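Local atomic coordinates of xylulose kinase (PDB entry 3I8B), a protein that probably phosphorylates D-xylulose to D-xylulose 5-phosphate at the expense of ATP, as a member of the FGGY family of carbohydrate kinases. Residues 287-293 against 425-431. Residue numbers count along the deposited sequence, not the author numbering.
Sequences GDVSISL and ITRILLI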
loop_
_atom_site.group_PDB
_atom_site.type_symbol
_atom_site.label_atom_id
_atom_site.label_comp_id
_atom_site.label_asym_id
_atom_site.label_seq_id
_atom_site.Cartn_x
_atom_site.Cartn_y
_atom_site.Cartn_z
ATOM N N GLY A 287 1.847 12.615 11.399
ATOM C CA GLY A 287 0.622 13.222 11.896
ATOM C C GLY A 287 -0.459 13.381 10.840
ATOM O O GLY A 287 -1.638 13.577 11.153
ATOM N N ASP A 288 -0.052 13.302 9.582
ATOM C CA ASP A 288 -0.973 13.352 8.460
ATOM C C ASP A 288 -1.559 11.960 8.224
ATOM O O ASP A 288 -0.861 10.952 8.346
ATOM C CB ASP A 288 -0.244 13.791 7.181
ATOM C CG ASP A 288 0.141 15.268 7.187
ATOM O OD1 ASP A 288 -0.429 16.045 7.977
ATOM O OD2 ASP A 288 1.021 15.646 6.391
ATOM N N VAL A 289 -2.840 11.910 7.887
ATOM C CA VAL A 289 -3.419 10.698 7.357
ATOM C C VAL A 289 -4.074 11.023 6.029
ATOM O O VAL A 289 -4.560 12.140 5.818
ATOM C CB VAL A 289 -4.451 10.082 8.314
ATOM C CG1 VAL A 289 -5.678 10.969 8.396
ATOM C CG2 VAL A 289 -4.821 8.671 7.848
ATOM N N SER A 290 -4.058 10.058 5.119
ATOM C CA SER A 290 -4.785 10.191 3.876
ATOM C C SER A 290 -5.876 9.137 3.867
ATOM O O SER A 290 -5.661 8.007 4.311
ATOM C CB SER A 290 -3.859 9.983 2.683
ATOM O OG SER A 290 -3.492 8.619 2.556
ATOM N N ILE A 291 -7.046 9.515 3.368
ATOM C CA ILE A 291 -8.112 8.566 3.131
ATOM C C ILE A 291 -8.335 8.453 1.635
ATOM O O ILE A 291 -8.784 9.398 0.985
ATOM C CB ILE A 291 -9.419 9.016 3.801
ATOM C CG1 ILE A 291 -9.292 8.893 5.319
ATOM C CG2 ILE A 291 -10.585 8.193 3.273
ATOM C CD1 ILE A 291 -10.219 9.797 6.080
ATOM N N SER A 292 -7.992 7.304 1.078
ATOM C CA SER A 292 -8.242 7.062 -0.328
ATOM C C SER A 292 -9.552 6.294 -0.418
ATOM O O SER A 292 -9.653 5.149 0.027
ATOM C CB SER A 292 -7.099 6.264 -0.944
ATOM O OG SER A 292 -7.147 6.329 -2.353
ATOM N N LEU A 293 -10.559 6.938 -0.981
ATOM C CA LEU A 293 -11.901 6.380 -0.994
ATOM C C LEU A 293 -12.316 5.995 -2.406
ATOM O O LEU A 293 -12.833 6.822 -3.151
ATOM C CB LEU A 293 -12.880 7.403 -0.426
ATOM C CG LEU A 293 -14.195 6.943 0.199
ATOM C CD1 LEU A 293 -13.965 5.863 1.263
ATOM C CD2 LEU A 293 -14.895 8.153 0.803
ATOM N N ILE A 425 -2.994 11.797 14.812
ATOM C CA ILE A 425 -3.458 12.252 13.511
ATOM C C ILE A 425 -4.009 13.668 13.647
ATOM O O ILE A 425 -5.017 13.878 14.322
ATOM C CB ILE A 425 -4.546 11.326 12.950
ATOM C CG1 ILE A 425 -3.945 9.970 12.572
ATOM C CG2 ILE A 425 -5.204 11.962 11.732
ATOM C CD1 ILE A 425 -4.970 8.975 12.084
ATOM N N THR A 426 -3.352 14.631 12.994
ATOM C CA THR A 426 -3.665 16.048 13.192
ATOM C C THR A 426 -4.111 16.771 11.916
ATOM O O THR A 426 -4.480 17.942 11.948
ATOM C CB THR A 426 -2.477 16.796 13.840
ATOM O OG1 THR A 426 -1.282 16.573 13.076
ATOM C CG2 THR A 426 -2.260 16.308 15.268
ATOM N N ARG A 427 -4.082 16.064 10.796
ATOM C CA ARG A 427 -4.572 16.598 9.536
ATOM C C ARG A 427 -5.011 15.450 8.635
ATOM O O ARG A 427 -4.353 14.407 8.588
ATOM C CB ARG A 427 -3.481 17.419 8.844
ATOM C CG ARG A 427 -3.912 18.091 7.548
ATOM C CD ARG A 427 -2.791 18.990 7.028
ATOM N NE ARG A 427 -1.695 18.204 6.467
ATOM C CZ ARG A 427 -1.297 18.270 5.200
ATOM N NH1 ARG A 427 -1.884 19.116 4.360
ATOM N NH2 ARG A 427 -0.293 17.507 4.780
ATOM N N ILE A 428 -6.111 15.656 7.919
ATOM C CA ILE A 428 -6.707 14.630 7.060
ATOM C C ILE A 428 -6.705 15.070 5.605
ATOM O O ILE A 428 -7.183 16.158 5.287
ATOM C CB ILE A 428 -8.183 14.382 7.430
ATOM C CG1 ILE A 428 -8.341 14.154 8.932
ATOM C CG2 ILE A 428 -8.764 13.208 6.622
ATOM C CD1 ILE A 428 -9.796 14.009 9.365
ATOM N N LEU A 429 -6.183 14.218 4.724
ATOM C CA LEU A 429 -6.279 14.446 3.291
ATOM C C LEU A 429 -7.260 13.433 2.722
ATOM O O LEU A 429 -7.235 12.268 3.105
ATOM C CB LEU A 429 -4.918 14.288 2.609
ATOM C CG LEU A 429 -3.889 15.394 2.863
ATOM C CD1 LEU A 429 -3.510 15.445 4.322
ATOM C CD2 LEU A 429 -2.658 15.201 1.987
ATOM N N LEU A 430 -8.125 13.882 1.820
ATOM C CA LEU A 430 -9.118 13.011 1.221
ATOM C C LEU A 430 -8.887 12.937 -0.279
ATOM O O LEU A 430 -8.966 13.954 -0.980
ATOM C CB LEU A 430 -10.526 13.527 1.514
ATOM C CG LEU A 430 -11.660 12.769 0.822
ATOM C CD1 LEU A 430 -11.756 11.328 1.352
ATOM C CD2 LEU A 430 -12.988 13.509 0.995
ATOM N N ILE A 431 -8.603 11.733 -0.761
ATOM C CA ILE A 431 -8.316 11.508 -2.172
ATOM C C ILE A 431 -9.141 10.355 -2.711
ATOM O O ILE A 431 -9.962 9.773 -1.997
ATOM C CB ILE A 431 -6.834 11.165 -2.388
ATOM C CG1 ILE A 431 -6.442 9.977 -1.501
ATOM C CG2 ILE A 431 -5.961 12.385 -2.118
ATOM C CD1 ILE A 431 -4.966 9.596 -1.570
#
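Strands 288-293 and 427-431 run side by side in parallel. Their axes come within 4.7 Å and cross at -22°, the twist of a beta sheet. D288 pairs with R427, and the register continues without a break to S292 and I431. The hydrogen bonds form a parallel ladder. V289 N and V289 O bond to R427 O (3.0 Å) and L429 N (2.9 Å). I291 N and I291 O bond to L429 O (2.8 Å) and I431 N (2.9 Å). L293 N closes the ladder on I431 O at 3.1 Å. Just before the strands, T426 N donates to G287 O at 2.7 Å. G287 has a positive phi of 107°, and a CB here would crowd T426 OG1.

V289, I291, I428 and L430 share one face of the sheet. V289 CG1 meets I425 CG2 at 3.5 Å, and I291 CD1 meets I428 CG2 at 3.7 Å. Helix 396-420 covers this side, with L415 on I428. The other face carries D288, S290, S292, R427, L429 and I431. There R427 grips D288 with two bonds, NE to OD1 at 2.9 Å and NH2 to OD2 at 2.8 Å. D288 OD2 also accepts from A285 N. Further along, S292 CB packs on I431 CG1 at 3.8 Å.

The pair joins distant parts of the C-terminal FGGY domain, whose actin-like ATPase fold has a central mixed sheet. The chemistry implies a junction held by backbone bonds, with an apolar face against the helix and a bidentate salt bridge where the strands begin.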